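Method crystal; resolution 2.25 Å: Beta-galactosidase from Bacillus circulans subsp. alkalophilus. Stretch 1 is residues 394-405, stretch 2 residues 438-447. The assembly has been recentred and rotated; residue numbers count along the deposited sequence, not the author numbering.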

# COMPACT_ATOMS: atom_id res chain seq x y z
N ARG A 394 11.07 -1.91 -44.87
CA ARG A 394 10.47 -2.94 -44.03
C ARG A 394 11.48 -3.91 -43.42
O ARG A 394 12.62 -3.99 -43.88
CB ARG A 394 9.39 -3.68 -44.81
CG ARG A 394 8.25 -2.75 -45.23
CD ARG A 394 7.34 -3.39 -46.25
NE ARG A 394 6.33 -4.25 -45.64
CZ ARG A 394 5.11 -3.85 -45.30
NH1 ARG A 394 4.72 -2.59 -45.53
NH2 ARG A 394 4.27 -4.71 -44.74
N SER A 395 11.07 -4.62 -42.38
CA SER A 395 11.90 -5.66 -41.78
C SER A 395 11.89 -6.92 -42.63
O SER A 395 10.86 -7.28 -43.20
CB SER A 395 11.40 -6.02 -40.37
OG SER A 395 12.00 -7.23 -39.93
N GLU A 396 13.05 -7.57 -42.72
CA GLU A 396 13.14 -8.88 -43.36
C GLU A 396 13.65 -9.93 -42.38
O GLU A 396 14.37 -10.86 -42.74
CB GLU A 396 13.99 -8.81 -44.65
CG GLU A 396 13.20 -8.18 -45.80
CD GLU A 396 13.96 -8.09 -47.11
OE1 GLU A 396 15.12 -8.55 -47.18
OE2 GLU A 396 13.37 -7.55 -48.08
N ALA A 397 13.24 -9.76 -41.13
CA ALA A 397 13.55 -10.69 -40.05
C ALA A 397 13.28 -12.13 -40.45
O ALA A 397 12.33 -12.41 -41.19
CB ALA A 397 12.74 -10.35 -38.80
N LYS A 398 14.14 -13.03 -39.96
CA LYS A 398 13.96 -14.47 -40.13
C LYS A 398 13.60 -15.06 -38.78
O LYS A 398 13.34 -16.25 -38.67
CB LYS A 398 15.23 -15.15 -40.64
CG LYS A 398 15.72 -14.69 -42.00
CD LYS A 398 14.65 -14.84 -43.06
CE LYS A 398 15.19 -14.39 -44.42
NZ LYS A 398 16.47 -15.09 -44.79
N VAL A 399 13.63 -14.22 -37.75
CA VAL A 399 13.28 -14.67 -36.42
C VAL A 399 12.07 -13.87 -35.92
O VAL A 399 12.03 -12.64 -36.04
CB VAL A 399 14.47 -14.50 -35.45
CG1 VAL A 399 14.10 -14.91 -34.03
CG2 VAL A 399 15.68 -15.29 -35.95
N ALA A 400 11.07 -14.57 -35.36
CA ALA A 400 9.88 -13.92 -34.83
C ALA A 400 9.66 -14.27 -33.36
O ALA A 400 9.99 -15.38 -32.93
CB ALA A 400 8.66 -14.29 -35.63
N VAL A 401 9.12 -13.33 -32.60
CA VAL A 401 8.70 -13.58 -31.23
C VAL A 401 7.27 -13.11 -30.98
O VAL A 401 6.90 -11.96 -31.27
CB VAL A 401 9.69 -13.00 -30.19
CG1 VAL A 401 10.33 -11.75 -30.72
CG2 VAL A 401 8.99 -12.77 -28.86
N MET A 402 6.47 -14.04 -30.47
CA MET A 402 5.04 -13.88 -30.35
C MET A 402 4.68 -13.24 -29.03
O MET A 402 5.31 -13.48 -28.01
CB MET A 402 4.36 -15.25 -30.43
CG MET A 402 4.30 -15.86 -31.80
SD MET A 402 3.64 -17.54 -31.74
CE MET A 402 3.34 -17.84 -33.48
N TYR A 403 3.64 -12.41 -29.09
CA TYR A 403 3.09 -11.74 -27.93
C TYR A 403 1.59 -11.69 -28.17
O TYR A 403 1.14 -11.51 -29.30
CB TYR A 403 3.67 -10.31 -27.81
CG TYR A 403 2.90 -9.45 -26.84
CD1 TYR A 403 3.03 -9.64 -25.46
CD2 TYR A 403 2.02 -8.48 -27.29
CE1 TYR A 403 2.31 -8.87 -24.57
CE2 TYR A 403 1.30 -7.70 -26.40
CZ TYR A 403 1.45 -7.91 -25.04
OH TYR A 403 0.73 -7.16 -24.15
N ASP A 404 0.80 -11.86 -27.12
CA ASP A 404 -0.65 -11.85 -27.28
C ASP A 404 -1.33 -11.26 -26.06
O ASP A 404 -1.01 -11.65 -24.94
CB ASP A 404 -1.17 -13.28 -27.48
CG ASP A 404 -2.67 -13.32 -27.76
OD1 ASP A 404 -3.43 -13.64 -26.84
OD2 ASP A 404 -3.08 -13.00 -28.89
N TRP A 405 -2.28 -10.36 -26.27
CA TRP A 405 -2.93 -9.68 -25.14
C TRP A 405 -3.86 -10.58 -24.33
O TRP A 405 -3.99 -10.40 -23.11
CB TRP A 405 -3.69 -8.41 -25.58
CG TRP A 405 -2.87 -7.15 -25.52
CD1 TRP A 405 -2.79 -6.28 -24.48
CD2 TRP A 405 -2.02 -6.63 -26.56
NE1 TRP A 405 -1.94 -5.23 -24.80
CE2 TRP A 405 -1.46 -5.43 -26.07
CE3 TRP A 405 -1.70 -7.05 -27.85
CZ2 TRP A 405 -0.58 -4.65 -26.83
CZ3 TRP A 405 -0.82 -6.28 -28.61
CH2 TRP A 405 -0.27 -5.09 -28.10
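Stretch 2 438-447: NIQTDMISVE

Stretch 2 lies beside stretch 1 as a parallel strand neighbour. Two faces of the sheet carry the apolar contacts. On one, Val401 CG1 meets Met443 SD at 3.3 Å. All three chi angles of Met443 are m, and this curls its end toward stretch 1, so that CE also reaches Tyr403 CB at 3.8 Å. On the other face, Ile444 fills the space between two residues: its CD1 is 3.7 Å from Ala400 CB, and its CG1 is 3.7 Å from Met402 CG.

The backbones are extended here. The strand axes approach to 4.5 Å and cross at -28°. Ala400 pairs with Asp442, Val401 with Met443, and Met402 with Ile444. The hydrogen bonds alternate in the parallel pattern. Val399 O accepts from Asp442 N (3.0 Å), and Val401 N donates to Asp442 O (2.9 Å). Val401 O then accepts from Ile444 N (2.9 Å), and Tyr403 N donates to Ile444 O (3.1 Å).

Beyond the strands, water takes over. One molecule bridges Lys398 N and Gln440 O, at 2.7 Å from each. Another links Tyr403 O and Asp404 OD2 to Val446 N.

The polar edge centres on Ser395. Its OG donates to Asp442 OD1 (2.7 Å) and accepts from Gln440 NE2 (3.1 Å).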

# COMPACT_ATOMS: atom_id res chain seq x y z
N ASN A 438 22.22 -8.53 -32.43
CA ASN A 438 21.82 -7.85 -33.65
C ASN A 438 21.15 -8.82 -34.63
O ASN A 438 21.31 -8.71 -35.85
CB ASN A 438 23.03 -7.15 -34.31
CG ASN A 438 23.72 -6.16 -33.37
OD1 ASN A 438 23.06 -5.45 -32.60
ND2 ASN A 438 25.04 -6.12 -33.42
N ILE A 439 20.39 -9.77 -34.09
CA ILE A 439 19.61 -10.66 -34.93
C ILE A 439 18.32 -9.95 -35.23
O ILE A 439 17.57 -9.61 -34.31
CB ILE A 439 19.28 -12.00 -34.23
CG1 ILE A 439 20.54 -12.69 -33.69
CG2 ILE A 439 18.52 -12.93 -35.18
CD1 ILE A 439 21.33 -13.43 -34.74
N GLN A 440 18.05 -9.69 -36.50
CA GLN A 440 16.85 -8.99 -36.90
C GLN A 440 15.63 -9.81 -36.51
O GLN A 440 15.53 -10.99 -36.85
CB GLN A 440 16.86 -8.74 -38.40
CG GLN A 440 15.65 -7.98 -38.91
CD GLN A 440 15.64 -6.52 -38.47
OE1 GLN A 440 16.65 -5.99 -37.98
NE2 GLN A 440 14.49 -5.87 -38.64
N THR A 441 14.70 -9.19 -35.78
CA THR A 441 13.56 -9.92 -35.23
C THR A 441 12.27 -9.11 -35.34
O THR A 441 12.28 -7.88 -35.24
CB THR A 441 13.80 -10.24 -33.75
OG1 THR A 441 13.95 -9.01 -33.04
CG2 THR A 441 15.07 -11.03 -33.57
N ASP A 442 11.16 -9.81 -35.55
CA ASP A 442 9.84 -9.20 -35.54
C ASP A 442 9.04 -9.70 -34.36
O ASP A 442 8.99 -10.91 -34.11
CB ASP A 442 9.04 -9.59 -36.78
CG ASP A 442 9.61 -9.03 -38.04
OD1 ASP A 442 10.37 -8.03 -37.95
OD2 ASP A 442 9.28 -9.58 -39.11
N MET A 443 8.39 -8.78 -33.65
CA MET A 443 7.35 -9.14 -32.70
C MET A 443 6.09 -9.41 -33.52
O MET A 443 5.74 -8.62 -34.39
CB MET A 443 7.10 -8.00 -31.71
CG MET A 443 8.29 -7.68 -30.83
SD MET A 443 8.72 -9.06 -29.75
CE MET A 443 7.11 -9.43 -29.06
N ILE A 444 5.43 -10.54 -33.26
CA ILE A 444 4.28 -10.91 -34.08
C ILE A 444 3.11 -11.42 -33.25
O ILE A 444 3.28 -11.81 -32.11
CB ILE A 444 4.65 -12.01 -35.11
CG1 ILE A 444 5.07 -13.30 -34.40
CG2 ILE A 444 5.74 -11.52 -36.06
CD1 ILE A 444 5.01 -14.54 -35.29
N SER A 445 1.91 -11.39 -33.84
CA SER A 445 0.75 -11.99 -33.20
C SER A 445 0.83 -13.53 -33.31
O SER A 445 1.59 -14.08 -34.12
CB SER A 445 -0.54 -11.49 -33.84
OG SER A 445 -0.90 -12.28 -34.96
N VAL A 446 0.05 -14.21 -32.48
CA VAL A 446 -0.04 -15.65 -32.57
C VAL A 446 -0.68 -16.08 -33.89
O VAL A 446 -0.65 -17.26 -34.22
CB VAL A 446 -0.85 -16.25 -31.39
CG1 VAL A 446 -0.12 -16.04 -30.09
CG2 VAL A 446 -2.27 -15.65 -31.33
N GLU A 447 -1.25 -15.12 -34.63
CA GLU A 447 -1.96 -15.40 -35.88
C GLU A 447 -1.17 -15.08 -37.14
O GLU A 447 -1.66 -15.30 -38.25
CB GLU A 447 -3.26 -14.61 -35.94
CG GLU A 447 -4.29 -15.07 -34.96
CD GLU A 447 -5.32 -14.01 -34.65
OE1 GLU A 447 -5.73 -13.91 -33.46
OE2 GLU A 447 -5.72 -13.29 -35.60
O HOH W 1 16.52 -12.47 -38.83
O HOH W 2 -1.27 -12.36 -30.71